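Local coordinates for cellulose-binding protein (Saccharophagus degradans, PDB 2X32) that binds a long polyisoprenoid diphosphate inside an antiparallel beta-barrel of the YceI-like family and has been implicated in plant cell wall breakdown, at residues I51-V56 with S78-T83; V133-P138 with P169-L174. All coordinates share one frame; numbering follows the deposited sequence. Where two conformers were deposited one is given.

Interaction 1 of 2, residues I51-V56 with S78-T83. With OTP ((2E,6E,10E,14E,18E,22E,26E)-3,7,11,15,19,23,27,31-octamethyldotriaconta-2,6,10,14,18,22,26,30-octaenyl trihydrogen diphosphate), chain C.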
ATOM      1  N   ILE A  51       5.043  -3.482  -3.130  1.00  3.46           N
ATOM      2  CA  ILE A  51       4.483  -2.479  -3.981  1.00  4.99           C
ATOM      3  C   ILE A  51       5.582  -2.017  -4.956  1.00  2.06           C
ATOM      4  O   ILE A  51       6.607  -1.498  -4.541  1.00  3.68           O
ATOM      5  CB  ILE A  51       4.011  -1.256  -3.159  1.00  4.60           C
ATOM      6  CG1 ILE A  51       2.933  -1.683  -2.171  1.00  4.37           C
ATOM      7  CG2 ILE A  51       3.439  -0.163  -4.115  1.00  4.85           C
ATOM      8  CD1 ILE A  51       2.961  -0.950  -0.915  1.00 10.28           C
ATOM      9  N   ASP A  52       5.365  -2.216  -6.262  1.00  2.41           N
ATOM     10  CA  ASP A  52       6.331  -1.821  -7.263  1.00  2.52           C
ATOM     11  C   ASP A  52       6.240  -0.325  -7.535  1.00  2.56           C
ATOM     12  O   ASP A  52       5.298   0.160  -8.156  1.00  3.04           O
ATOM     13  CB  ASP A  52       6.067  -2.622  -8.528  1.00  2.00           C
ATOM     14  CG  ASP A  52       6.915  -2.206  -9.718  1.00  2.93           C
ATOM     15  OD1 ASP A  52       7.804  -1.339  -9.562  1.00  2.88           O
ATOM     16  OD2 ASP A  52       6.629  -2.744 -10.840  1.00  3.95           O
ATOM     17  N   LEU A  53       7.212   0.426  -7.007  1.00  2.28           N
ATOM     18  CA  LEU A  53       7.073   1.872  -7.030  1.00  2.38           C
ATOM     19  C   LEU A  53       7.280   2.418  -8.448  1.00  3.04           C
ATOM     20  O   LEU A  53       6.773   3.510  -8.794  1.00  3.73           O
ATOM     21  CB  LEU A  53       8.068   2.505  -6.053  1.00  2.86           C
ATOM     22  CG  LEU A  53       7.835   2.145  -4.603  1.00  2.25           C
ATOM     23  CD1 LEU A  53       8.949   2.704  -3.746  1.00  3.28           C
ATOM     24  CD2 LEU A  53       6.454   2.674  -4.107  1.00  2.88           C
ATOM     25  N   ASN A  54       7.913   1.638  -9.325  1.00  3.13           N
ATOM     26  CA  ASN A  54       7.930   1.985 -10.750  1.00  2.81           C
ATOM     27  C   ASN A  54       6.610   1.866 -11.495  1.00  3.23           C
ATOM     28  O   ASN A  54       6.467   2.418 -12.589  1.00  3.24           O
ATOM     29  CB  ASN A  54       8.984   1.159 -11.510  1.00  2.00           C
ATOM     30  CG  ASN A  54      10.385   1.638 -11.225  1.00  4.91           C
ATOM     31  OD1 ASN A  54      10.672   2.838 -11.381  1.00  4.81           O
ATOM     32  ND2 ASN A  54      11.245   0.723 -10.803  1.00  2.92           N
ATOM     33  N   SER A  55       5.602   1.225 -10.849  1.00  2.80           N
ATOM     34  CA  SER A  55       4.270   1.071 -11.454  1.00  2.80           C
ATOM     35  C   SER A  55       3.306   2.166 -11.062  1.00  3.31           C
ATOM     36  O   SER A  55       2.135   2.043 -11.337  1.00  3.30           O
ATOM     37  CB  SER A  55       3.706  -0.311 -11.117  1.00  2.99           C
ATOM     38  OG  SER A  55       3.205  -0.352  -9.806  1.00  3.61           O
ATOM     39  N   VAL A  56       3.801   3.231 -10.457  1.00  3.33           N
ATOM     40  CA  VAL A  56       2.966   4.401 -10.130  1.00  3.56           C
ATOM     41  C   VAL A  56       2.293   4.881 -11.394  1.00  3.84           C
ATOM     42  O   VAL A  56       2.849   4.994 -12.474  1.00  4.96           O
ATOM     43  CB  VAL A  56       3.768   5.533  -9.421  1.00  4.58           C
ATOM     44  CG1 VAL A  56       4.816   6.158 -10.366  1.00  5.38           C
ATOM     45  CG2 VAL A  56       2.835   6.582  -8.700  1.00  6.25           C
ATOM     46  N   SER A  78      13.249   0.543  -5.568  1.00  4.97           N
ATOM     47  CA  SER A  78      12.361   0.103  -6.636  1.00  4.58           C
ATOM     48  C   SER A  78      10.984  -0.335  -6.062  1.00  4.22           C
ATOM     49  O   SER A  78       9.965  -0.290  -6.763  1.00  4.55           O
ATOM     50  CB  SER A  78      12.957  -1.016  -7.463  1.00  5.47           C
ATOM     51  OG  SER A  78      13.317  -2.086  -6.628  1.00  5.47           O
ATOM     52  N   VAL A  79      10.984  -0.856  -4.844  1.00  3.71           N
ATOM     53  CA  VAL A  79       9.777  -1.396  -4.189  1.00  4.72           C
ATOM     54  C   VAL A  79       9.639  -0.888  -2.766  1.00  4.23           C
ATOM     55  O   VAL A  79      10.626  -0.468  -2.166  1.00  5.34           O
ATOM     56  CB  VAL A  79       9.707  -2.914  -4.208  1.00  4.39           C
ATOM     57  CG1 VAL A  79       9.789  -3.426  -5.635  1.00  5.31           C
ATOM     58  CG2 VAL A  79      10.785  -3.573  -3.364  1.00  6.41           C
ATOM     59  N   ALA A  80       8.395  -0.857  -2.282  1.00  3.72           N
ATOM     60  CA  ALA A  80       8.046  -0.652  -0.854  1.00  4.23           C
ATOM     61  C   ALA A  80       7.476  -1.977  -0.360  1.00  4.70           C
ATOM     62  O   ALA A  80       6.744  -2.667  -1.097  1.00  5.53           O
ATOM     63  CB  ALA A  80       7.046   0.485  -0.646  1.00  5.92           C
ATOM     64  N   THR A  81       7.879  -2.396   0.825  1.00  4.59           N
ATOM     65  CA  THR A  81       7.522  -3.738   1.318  1.00  4.85           C
ATOM     66  C   THR A  81       6.821  -3.608   2.637  1.00  5.26           C
ATOM     67  O   THR A  81       7.333  -2.953   3.575  1.00  5.26           O
ATOM     68  CB  THR A  81       8.770  -4.572   1.496  1.00  5.42           C
ATOM     69  OG1 THR A  81       9.442  -4.644   0.244  1.00  6.85           O
ATOM     70  CG2 THR A  81       8.412  -5.939   2.008  1.00  7.96           C
ATOM     71  N   VAL A  82       5.623  -4.176   2.735  1.00  4.29           N
ATOM     72  CA  VAL A  82       4.882  -4.249   3.975  1.00  3.78           C
ATOM     73  C   VAL A  82       4.936  -5.680   4.507  1.00  4.22           C
ATOM     74  O   VAL A  82       4.692  -6.631   3.773  1.00  5.92           O
ATOM     75  CB  VAL A  82       3.380  -3.898   3.767  1.00  4.04           C
ATOM     76  CG1 VAL A  82       2.643  -3.875   5.085  1.00  6.84           C
ATOM     77  CG2 VAL A  82       3.219  -2.552   3.045  1.00  6.36           C
ATOM     78  N   THR A  83       5.248  -5.815   5.785  1.00  4.76           N
ATOM     79  CA  THR A  83       5.236  -7.115   6.420  0.50  5.72           C
ATOM     80  C   THR A  83       4.324  -7.077   7.636  1.00  6.72           C
ATOM     81  O   THR A  83       4.305  -6.095   8.392  1.00  7.13           O
ATOM     82  CB  THR A  83       6.653  -7.543   6.803  0.50  5.88           C
ATOM     83  OG1 THR A  83       7.532  -7.391   5.684  0.50  9.86           O
ATOM     84  CG2 THR A  83       6.654  -8.970   7.227  0.50  6.01           C
TER
HETATM   85  O7  OTP C1174      -1.036  21.316 -10.985  0.50 32.14           O
HETATM   86  P2  OTP C1174      -0.092  20.824 -12.051  0.50 29.91           P
HETATM   87  O5  OTP C1174       0.810  21.920 -12.591  0.50 31.96           O
HETATM   88  O6  OTP C1174      -0.735  19.968 -13.108  0.50 29.44           O
HETATM   89  O4  OTP C1174       0.956  19.858 -11.219  1.00 32.65           O
HETATM   90  P1  OTP C1174       1.090  18.252 -11.324  1.00 31.70           P
HETATM   91  O2  OTP C1174      -0.055  17.703 -10.495  1.00 33.32           O
HETATM   92  O3  OTP C1174       1.430  17.728 -12.705  1.00 37.61           O
HETATM   93  O1  OTP C1174       2.347  17.816 -10.402  1.00 30.72           O
HETATM   94  C40 OTP C1174       2.197  17.951  -8.974  1.00 23.59           C
HETATM   95  C39 OTP C1174       2.336  16.587  -8.287  1.00 20.06           C
HETATM   96  C37 OTP C1174       1.501  16.152  -7.362  1.00 16.74           C
HETATM   97  C38 OTP C1174       0.247  16.866  -6.841  1.00 17.55           C
HETATM   98  C36 OTP C1174       1.760  14.802  -6.700  1.00 17.38           C
HETATM   99  C35 OTP C1174       2.248  14.882  -5.277  1.00 18.06           C
HETATM  100  C34 OTP C1174       2.384  13.476  -4.661  1.00 17.41           C
HETATM  101  C32 OTP C1174       2.152  13.161  -3.381  1.00 13.20           C
HETATM  102  C33 OTP C1174       1.620  14.149  -2.399  1.00 14.32           C
HETATM  103  C31 OTP C1174       2.277  11.682  -2.987  1.00 13.34           C
HETATM  104  C30 OTP C1174       3.216  11.326  -1.863  1.00 13.68           C
HETATM  105  C29 OTP C1174       3.152   9.843  -1.514  1.00 11.86           C
HETATM  106  C27 OTP C1174       3.261   9.354  -0.283  1.00 10.61           C
HETATM  107  C28 OTP C1174       3.582  10.182   0.959  1.00 13.01           C
HETATM  108  C26 OTP C1174       3.026   7.887  -0.001  1.00 10.32           C
HETATM  109  C25 OTP C1174       2.588   7.028  -1.167  1.00  8.88           C
HETATM  110  C24 OTP C1174       1.960   5.682  -0.767  1.00  9.27           C
HETATM  111  C22 OTP C1174       2.564   4.496  -0.785  1.00  8.65           C
HETATM  112  C23 OTP C1174       3.941   4.217  -1.335  1.00 10.54           C
HETATM  113  C21 OTP C1174       1.795   3.310  -0.279  1.00  8.95           C
HETATM  114  C20 OTP C1174       2.337   2.752   1.063  1.00 12.14           C
HETATM  115  C19 OTP C1174       1.597   1.509   1.559  1.00  9.21           C
HETATM  116  C17 OTP C1174       0.708   1.463   2.550  1.00  8.99           C
HETATM  117  C18 OTP C1174       0.385   2.567   3.495  1.00 11.92           C
HETATM  118  C16 OTP C1174      -0.064   0.171   2.770  1.00  8.54           C
HETATM  119  C15 OTP C1174       0.159  -0.416   4.134  1.00  7.86           C
HETATM  120  C14 OTP C1174      -0.314  -1.846   4.207  1.00  8.57           C
HETATM  121  C12 OTP C1174      -0.877  -2.424   5.297  1.00  8.65           C
HETATM  122  C13 OTP C1174      -1.156  -1.640   6.577  1.00 13.39           C
HETATM  123  C11 OTP C1174      -1.280  -3.863   5.321  1.00  7.24           C
HETATM  124  C10 OTP C1174      -1.226  -4.618   4.054  1.00  8.19           C
HETATM  125  C9  OTP C1174      -1.888  -5.998   4.059  1.00  8.40           C
HETATM  126  C7  OTP C1174      -1.266  -7.188   4.093  1.00  7.54           C
HETATM  127  C8  OTP C1174       0.229  -7.415   4.003  1.00  7.25           C
HETATM  128  C6  OTP C1174      -2.125  -8.427   4.179  1.00  6.38           C
HETATM  129  C5  OTP C1174      -2.279  -8.979   5.583  1.00  8.10           C
HETATM  130  C4  OTP C1174      -3.055 -10.263   5.623  1.00  9.13           C
HETATM  131  C2  OTP C1174      -3.902 -10.579   6.607  1.00  8.20           C
HETATM  132  C3  OTP C1174      -4.240  -9.794   7.828  1.00 11.22           C
HETATM  133  C1  OTP C1174      -4.590 -11.913   6.533  1.00  8.78           C

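Interaction 2 of 2, residues V133-P138 with P169-L174. With OTP ((2E,6E,10E,14E,18E,22E,26E)-3,7,11,15,19,23,27,31-octamethyldotriaconta-2,6,10,14,18,22,26,30-octaenyl trihydrogen diphosphate), chain C; IMD (imidazole), chain D.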
ATOM      1  N   VAL A 133      -8.576  -8.787   1.934  1.00  4.27           N
ATOM      2  CA  VAL A 133      -8.020  -7.975   3.009  1.00  3.59           C
ATOM      3  C   VAL A 133      -8.006  -6.526   2.607  1.00  5.58           C
ATOM      4  O   VAL A 133      -7.504  -6.161   1.553  1.00  5.49           O
ATOM      5  CB  VAL A 133      -6.574  -8.417   3.388  1.00  4.41           C
ATOM      6  CG1 VAL A 133      -6.062  -7.666   4.615  1.00  5.77           C
ATOM      7  CG2 VAL A 133      -6.542  -9.940   3.640  1.00  4.68           C
ATOM      8  N   GLN A 134      -8.557  -5.692   3.469  1.00  3.74           N
ATOM      9  CA  GLN A 134      -8.590  -4.272   3.150  0.50  4.26           C
ATOM     10  C   GLN A 134      -8.455  -3.420   4.400  1.00  4.98           C
ATOM     11  O   GLN A 134      -8.675  -3.886   5.520  1.00  5.50           O
ATOM     12  CB  GLN A 134      -9.852  -3.990   2.323  0.50  4.11           C
ATOM     13  CG  GLN A 134     -11.173  -4.224   3.108  0.50  3.45           C
ATOM     14  CD  GLN A 134     -12.370  -4.111   2.244  0.50  2.84           C
ATOM     15  OE1 GLN A 134     -12.539  -3.121   1.510  0.50  2.82           O
ATOM     16  NE2 GLN A 134     -13.214  -5.143   2.284  0.50  2.00           N
ATOM     17  N   ASN A 135      -8.049  -2.182   4.220  1.00  4.72           N
ATOM     18  CA  ASN A 135      -8.004  -1.271   5.371  1.00  4.34           C
ATOM     19  C   ASN A 135      -9.415  -1.016   5.862  1.00  4.22           C
ATOM     20  O   ASN A 135     -10.329  -0.638   5.081  1.00  4.90           O
ATOM     21  CB  ASN A 135      -7.287   0.046   5.051  1.00  4.36           C
ATOM     22  CG  ASN A 135      -7.856   0.765   3.823  1.00  6.28           C
ATOM     23  OD1 ASN A 135      -7.842   0.205   2.709  1.00  6.37           O
ATOM     24  ND2 ASN A 135      -8.273   2.019   3.996  1.00  6.57           N
ATOM     25  N   GLN A 136      -9.619  -1.208   7.159  1.00  3.57           N
ATOM     26  CA  GLN A 136     -10.949  -1.047   7.722  1.00  2.76           C
ATOM     27  C   GLN A 136     -11.350   0.370   7.767  1.00  7.07           C
ATOM     28  O   GLN A 136     -12.536   0.680   7.678  1.00  8.56           O
ATOM     29  CB  GLN A 136     -10.999  -1.666   9.118  1.00  3.40           C
ATOM     30  CG  GLN A 136     -12.338  -1.390   9.866  1.00  5.23           C
ATOM     31  CD  GLN A 136     -13.569  -2.006   9.235  1.00  5.23           C
ATOM     32  OE1 GLN A 136     -13.473  -2.919   8.414  1.00  5.38           O
ATOM     33  NE2 GLN A 136     -14.745  -1.491   9.596  1.00  3.51           N
ATOM     34  N   SER A 137     -10.407   1.278   7.896  1.00  8.73           N
ATOM     35  CA  SER A 137     -10.782   2.686   7.920  1.00 11.67           C
ATOM     36  C   SER A 137      -9.843   3.475   7.068  1.00 11.26           C
ATOM     37  O   SER A 137      -8.749   3.002   6.714  1.00  8.89           O
ATOM     38  CB  SER A 137     -10.782   3.193   9.333  1.00 12.61           C
ATOM     39  OG  SER A 137      -9.496   3.028   9.883  1.00 18.80           O
ATOM     40  N   PRO A 138     -10.242   4.721   6.754  1.00 14.29           N
ATOM     41  CA  PRO A 138      -9.293   5.548   6.074  1.00 14.21           C
ATOM     42  C   PRO A 138      -7.900   5.565   6.796  1.00 14.44           C
ATOM     43  O   PRO A 138      -7.822   5.609   8.014  1.00 16.18           O
ATOM     44  CB  PRO A 138      -9.968   6.910   6.044  1.00 15.05           C
ATOM     45  CG  PRO A 138     -11.483   6.568   6.013  1.00 16.29           C
ATOM     46  CD  PRO A 138     -11.544   5.395   6.973  1.00 14.79           C
ATOM     47  N   PRO A 169      -3.863   9.848   2.047  1.00  6.02           N
ATOM     48  CA  PRO A 169      -4.707   8.669   2.286  1.00  6.91           C
ATOM     49  C   PRO A 169      -4.338   7.506   1.384  1.00  5.72           C
ATOM     50  O   PRO A 169      -4.118   7.700   0.186  1.00  7.54           O
ATOM     51  CB  PRO A 169      -6.129   9.160   1.879  1.00  7.51           C
ATOM     52  CG  PRO A 169      -6.017  10.654   1.992  1.00  8.54           C
ATOM     53  CD  PRO A 169      -4.671  11.003   1.598  1.00  7.29           C
ATOM     54  N   VAL A 170      -4.293   6.309   1.941  1.00  5.74           N
ATOM     55  CA  VAL A 170      -4.003   5.082   1.179  1.00  6.02           C
ATOM     56  C   VAL A 170      -5.156   4.113   1.385  1.00  5.94           C
ATOM     57  O   VAL A 170      -5.628   3.972   2.500  1.00  6.42           O
ATOM     58  CB  VAL A 170      -2.694   4.447   1.663  1.00  6.06           C
ATOM     59  CG1 VAL A 170      -2.455   3.060   0.970  1.00  6.71           C
ATOM     60  CG2 VAL A 170      -1.561   5.364   1.402  1.00  7.94           C
ATOM     61  N   ASP A 171      -5.642   3.478   0.309  1.00  4.85           N
ATOM     62  CA  ASP A 171      -6.667   2.446   0.344  1.00  6.40           C
ATOM     63  C   ASP A 171      -6.245   1.255  -0.443  1.00  5.80           C
ATOM     64  O   ASP A 171      -5.552   1.384  -1.450  1.00  5.82           O
ATOM     65  CB  ASP A 171      -7.948   2.960  -0.256  1.00  7.13           C
ATOM     66  CG  ASP A 171      -8.599   3.957   0.610  1.00 13.54           C
ATOM     67  OD1 ASP A 171      -9.099   3.614   1.693  1.00 12.49           O
ATOM     68  OD2 ASP A 171      -8.665   5.125   0.156  1.00 19.27           O
ATOM     69  N   PHE A 172      -6.618   0.066   0.005  1.00  5.34           N
ATOM     70  CA  PHE A 172      -6.256  -1.143  -0.727  1.00  5.14           C
ATOM     71  C   PHE A 172      -7.301  -2.199  -0.567  1.00  4.58           C
ATOM     72  O   PHE A 172      -7.989  -2.267   0.463  1.00  6.21           O
ATOM     73  CB  PHE A 172      -4.866  -1.666  -0.344  1.00  4.36           C
ATOM     74  CG  PHE A 172      -4.638  -1.860   1.154  1.00  3.79           C
ATOM     75  CD1 PHE A 172      -5.075  -3.019   1.820  1.00  4.92           C
ATOM     76  CD2 PHE A 172      -4.025  -0.877   1.908  1.00  6.24           C
ATOM     77  CE1 PHE A 172      -4.893  -3.161   3.171  1.00  6.27           C
ATOM     78  CE2 PHE A 172      -3.867  -1.048   3.266  1.00  7.04           C
ATOM     79  CZ  PHE A 172      -4.279  -2.197   3.864  1.00  6.48           C
ATOM     80  N   VAL A 173      -7.435  -3.035  -1.569  1.00  5.62           N
ATOM     81  CA  VAL A 173      -8.212  -4.298  -1.502  1.00  5.16           C
ATOM     82  C   VAL A 173      -7.279  -5.368  -2.063  1.00  4.96           C
ATOM     83  O   VAL A 173      -6.892  -5.332  -3.243  1.00  5.59           O
ATOM     84  CB  VAL A 173      -9.504  -4.230  -2.278  1.00  5.47           C
ATOM     85  CG1 VAL A 173     -10.238  -5.593  -2.189  1.00  6.53           C
ATOM     86  CG2 VAL A 173     -10.398  -3.051  -1.751  1.00  8.61           C
ATOM     87  N   LEU A 174      -6.910  -6.320  -1.214  1.00  5.33           N
ATOM     88  CA  LEU A 174      -5.952  -7.369  -1.550  1.00  5.22           C
ATOM     89  C   LEU A 174      -6.672  -8.706  -1.543  1.00  5.39           C
ATOM     90  O   LEU A 174      -7.450  -8.980  -0.602  1.00  6.69           O
ATOM     91  CB  LEU A 174      -4.830  -7.401  -0.537  1.00  5.26           C
ATOM     92  CG  LEU A 174      -4.109  -6.074  -0.350  1.00  3.85           C
ATOM     93  CD1 LEU A 174      -3.102  -6.197   0.763  1.00  6.00           C
ATOM     94  CD2 LEU A 174      -3.443  -5.482  -1.605  1.00  4.46           C
TER
HETATM   95  O7  OTP C1174      -1.036  21.316 -10.985  0.50 32.14           O
HETATM   96  P2  OTP C1174      -0.092  20.824 -12.051  0.50 29.91           P
HETATM   97  O5  OTP C1174       0.810  21.920 -12.591  0.50 31.96           O
HETATM   98  O6  OTP C1174      -0.735  19.968 -13.108  0.50 29.44           O
HETATM   99  O4  OTP C1174       0.956  19.858 -11.219  1.00 32.65           O
HETATM  100  P1  OTP C1174       1.090  18.252 -11.324  1.00 31.70           P
HETATM  101  O2  OTP C1174      -0.055  17.703 -10.495  1.00 33.32           O
HETATM  102  O3  OTP C1174       1.430  17.728 -12.705  1.00 37.61           O
HETATM  103  O1  OTP C1174       2.347  17.816 -10.402  1.00 30.72           O
HETATM  104  C40 OTP C1174       2.197  17.951  -8.974  1.00 23.59           C
HETATM  105  C39 OTP C1174       2.336  16.587  -8.287  1.00 20.06           C
HETATM  106  C37 OTP C1174       1.501  16.152  -7.362  1.00 16.74           C
HETATM  107  C38 OTP C1174       0.247  16.866  -6.841  1.00 17.55           C
HETATM  108  C36 OTP C1174       1.760  14.802  -6.700  1.00 17.38           C
HETATM  109  C35 OTP C1174       2.248  14.882  -5.277  1.00 18.06           C
HETATM  110  C34 OTP C1174       2.384  13.476  -4.661  1.00 17.41           C
HETATM  111  C32 OTP C1174       2.152  13.161  -3.381  1.00 13.20           C
HETATM  112  C33 OTP C1174       1.620  14.149  -2.399  1.00 14.32           C
HETATM  113  C31 OTP C1174       2.277  11.682  -2.987  1.00 13.34           C
HETATM  114  C30 OTP C1174       3.216  11.326  -1.863  1.00 13.68           C
HETATM  115  C29 OTP C1174       3.152   9.843  -1.514  1.00 11.86           C
HETATM  116  C27 OTP C1174       3.261   9.354  -0.283  1.00 10.61           C
HETATM  117  C28 OTP C1174       3.582  10.182   0.959  1.00 13.01           C
HETATM  118  C26 OTP C1174       3.026   7.887  -0.001  1.00 10.32           C
HETATM  119  C25 OTP C1174       2.588   7.028  -1.167  1.00  8.88           C
HETATM  120  C24 OTP C1174       1.960   5.682  -0.767  1.00  9.27           C
HETATM  121  C22 OTP C1174       2.564   4.496  -0.785  1.00  8.65           C
HETATM  122  C23 OTP C1174       3.941   4.217  -1.335  1.00 10.54           C
HETATM  123  C21 OTP C1174       1.795   3.310  -0.279  1.00  8.95           C
HETATM  124  C20 OTP C1174       2.337   2.752   1.063  1.00 12.14           C
HETATM  125  C19 OTP C1174       1.597   1.509   1.559  1.00  9.21           C
HETATM  126  C17 OTP C1174       0.708   1.463   2.550  1.00  8.99           C
HETATM  127  C18 OTP C1174       0.385   2.567   3.495  1.00 11.92           C
HETATM  128  C16 OTP C1174      -0.064   0.171   2.770  1.00  8.54           C
HETATM  129  C15 OTP C1174       0.159  -0.416   4.134  1.00  7.86           C
HETATM  130  C14 OTP C1174      -0.314  -1.846   4.207  1.00  8.57           C
HETATM  131  C12 OTP C1174      -0.877  -2.424   5.297  1.00  8.65           C
HETATM  132  C13 OTP C1174      -1.156  -1.640   6.577  1.00 13.39           C
HETATM  133  C11 OTP C1174      -1.280  -3.863   5.321  1.00  7.24           C
HETATM  134  C10 OTP C1174      -1.226  -4.618   4.054  1.00  8.19           C
HETATM  135  C9  OTP C1174      -1.888  -5.998   4.059  1.00  8.40           C
HETATM  136  C7  OTP C1174      -1.266  -7.188   4.093  1.00  7.54           C
HETATM  137  C8  OTP C1174       0.229  -7.415   4.003  1.00  7.25           C
HETATM  138  C6  OTP C1174      -2.125  -8.427   4.179  1.00  6.38           C
HETATM  139  C5  OTP C1174      -2.279  -8.979   5.583  1.00  8.10           C
HETATM  140  C4  OTP C1174      -3.055 -10.263   5.623  1.00  9.13           C
HETATM  141  C2  OTP C1174      -3.902 -10.579   6.607  1.00  8.20           C
HETATM  142  C3  OTP C1174      -4.240  -9.794   7.828  1.00 11.22           C
HETATM  143  C1  OTP C1174      -4.590 -11.913   6.533  1.00  8.78           C
HETATM  144  N1  IMD D1175     -11.159   0.866  -0.152  1.00 31.15           N
HETATM  145  C2  IMD D1175     -11.860  -0.301  -0.040  1.00 28.15           C
HETATM  146  N3  IMD D1175     -11.654  -0.786   1.217  1.00 25.93           N
HETATM  147  C4  IMD D1175     -10.835   0.037   1.918  1.00 27.28           C
HETATM  148  C5  IMD D1175     -10.519   1.076   1.043  1.00 29.25           C

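Interaction 1 of 2, residues I51-V56 with S78-T83
In the wall of the lipocalin-like YceI barrel that encloses the octaprenyl chain, Ile51 and Ala80 form an antiparallel hydrogen-bonded pair where strand 46-52 runs out beside the start of strand 79-85. Ile51 N meets Ala80 O at 2.8 Å in an almost straight bond, and Ala80 N returns to Ile51 O at 3.0 Å. Asp52 faces Val79 as the next, non-hydrogen-bonded pair, with Val79 CA making a CA-H...O contact to Ile51 O. Beyond it the chain turns away, yet Leu53 N still reaches Ser78 O at 2.9 Å through a more bent bond (146°). The turn 52-55 is closed on Asp52 O, which accepts from both Ser55 N and Ser55 OG; that hydroxyl also bonds Val36 N of the adjoining strand. On the lipid side, Ile51 CB lies against Ala80 CB, and Leu53 CD2 approaches the same methyl from the turn. Farther along, both methyls of Val82 touch isoprenoid atom C14. Ile51 CG1 sits beside its backbone N (chi1 -61°), and from it CD1 reaches inward, 4.3 Å from Val82 CG2 and 3.7 Å from OTP C19.

Interaction 2 of 2, residues V133-P138 with P169-L174
Val133 pairs with Leu174 where strands 130-142 and 167-177 of the YceI barrel run antiparallel. The two backbones exchange bonds in both directions, Val133 N to Leu174 O and Leu174 N to Val133 O, each 2.8 Å long. On the lipid side, CG1 and CG2 of Val133 rest on the far end of the isoprenoid, while Leu174 CD1 comes to 3.5 Å from OTP C9.

At Gln134 the side chain lies on the other face of the sheet. Its CB packs on Phe172 O, the chain is extended as far as CD, and OE1 lies near Val173 CG2. OE1 also sits beside N3 of an imidazole, probably a molecule of the crystallisation liquor, but too close for the bond to be trusted, and this detail is doubtful.

Asn135 then substitutes its side chain for backbone pairing. CG stands between its own backbone N and carbonyl carbon (chi1 54°), and the amide turns back over strand 167-177: OD1 accepts from Phe172 N at 3.0 Å, the donor tilted 31° from the carbonyl plane. The same oxygen lies 4.0 Å above the centre of the Phe172 ring, over one face. ND2 spends its hydrogens on two acceptors, Ser137 O in its own segment at 2.9 Å and Asp171 OD1. Together these three bonds fix the amide's rotation and tie the bend at 135-137 to the neighbouring strand.

Phe172 brings its ring under the bend, CE1 against Asn135 N and CZ against Asn135 CB; CZ also touches OTP C12 at 3.7 Å, joining the bend to the lipid pocket. Asp171 OD1 is met on its anti side, out of the carboxylate plane, by Asn135 ND2 at 2.9 Å in a nearly straight bond (177°).

How the interactions relate
Both interactions belong to one curled antiparallel sheet and flank the same octaprenyl diphosphate, with centres 16 Å apart and nearest atoms about 7 Å apart, so they do not touch directly. They follow in series along the chain: 51-56 with 78-83 closes before 133-138 with 169-174 opens. Interaction 1 joins strands 46-52 and 79-85 across an excursion containing helix 61-72; interaction 2 joins 130-142 and 167-177 across one containing helix 149-158. Strands 99-109 and 115-125 link them on one route round the sheet, and 7-24 and 28-42 on the other. Both touch the isoprenoid chain and so line its tunnel, away from the diphosphate, while Lys24 NZ hydrogen-bonds the ligand elsewhere.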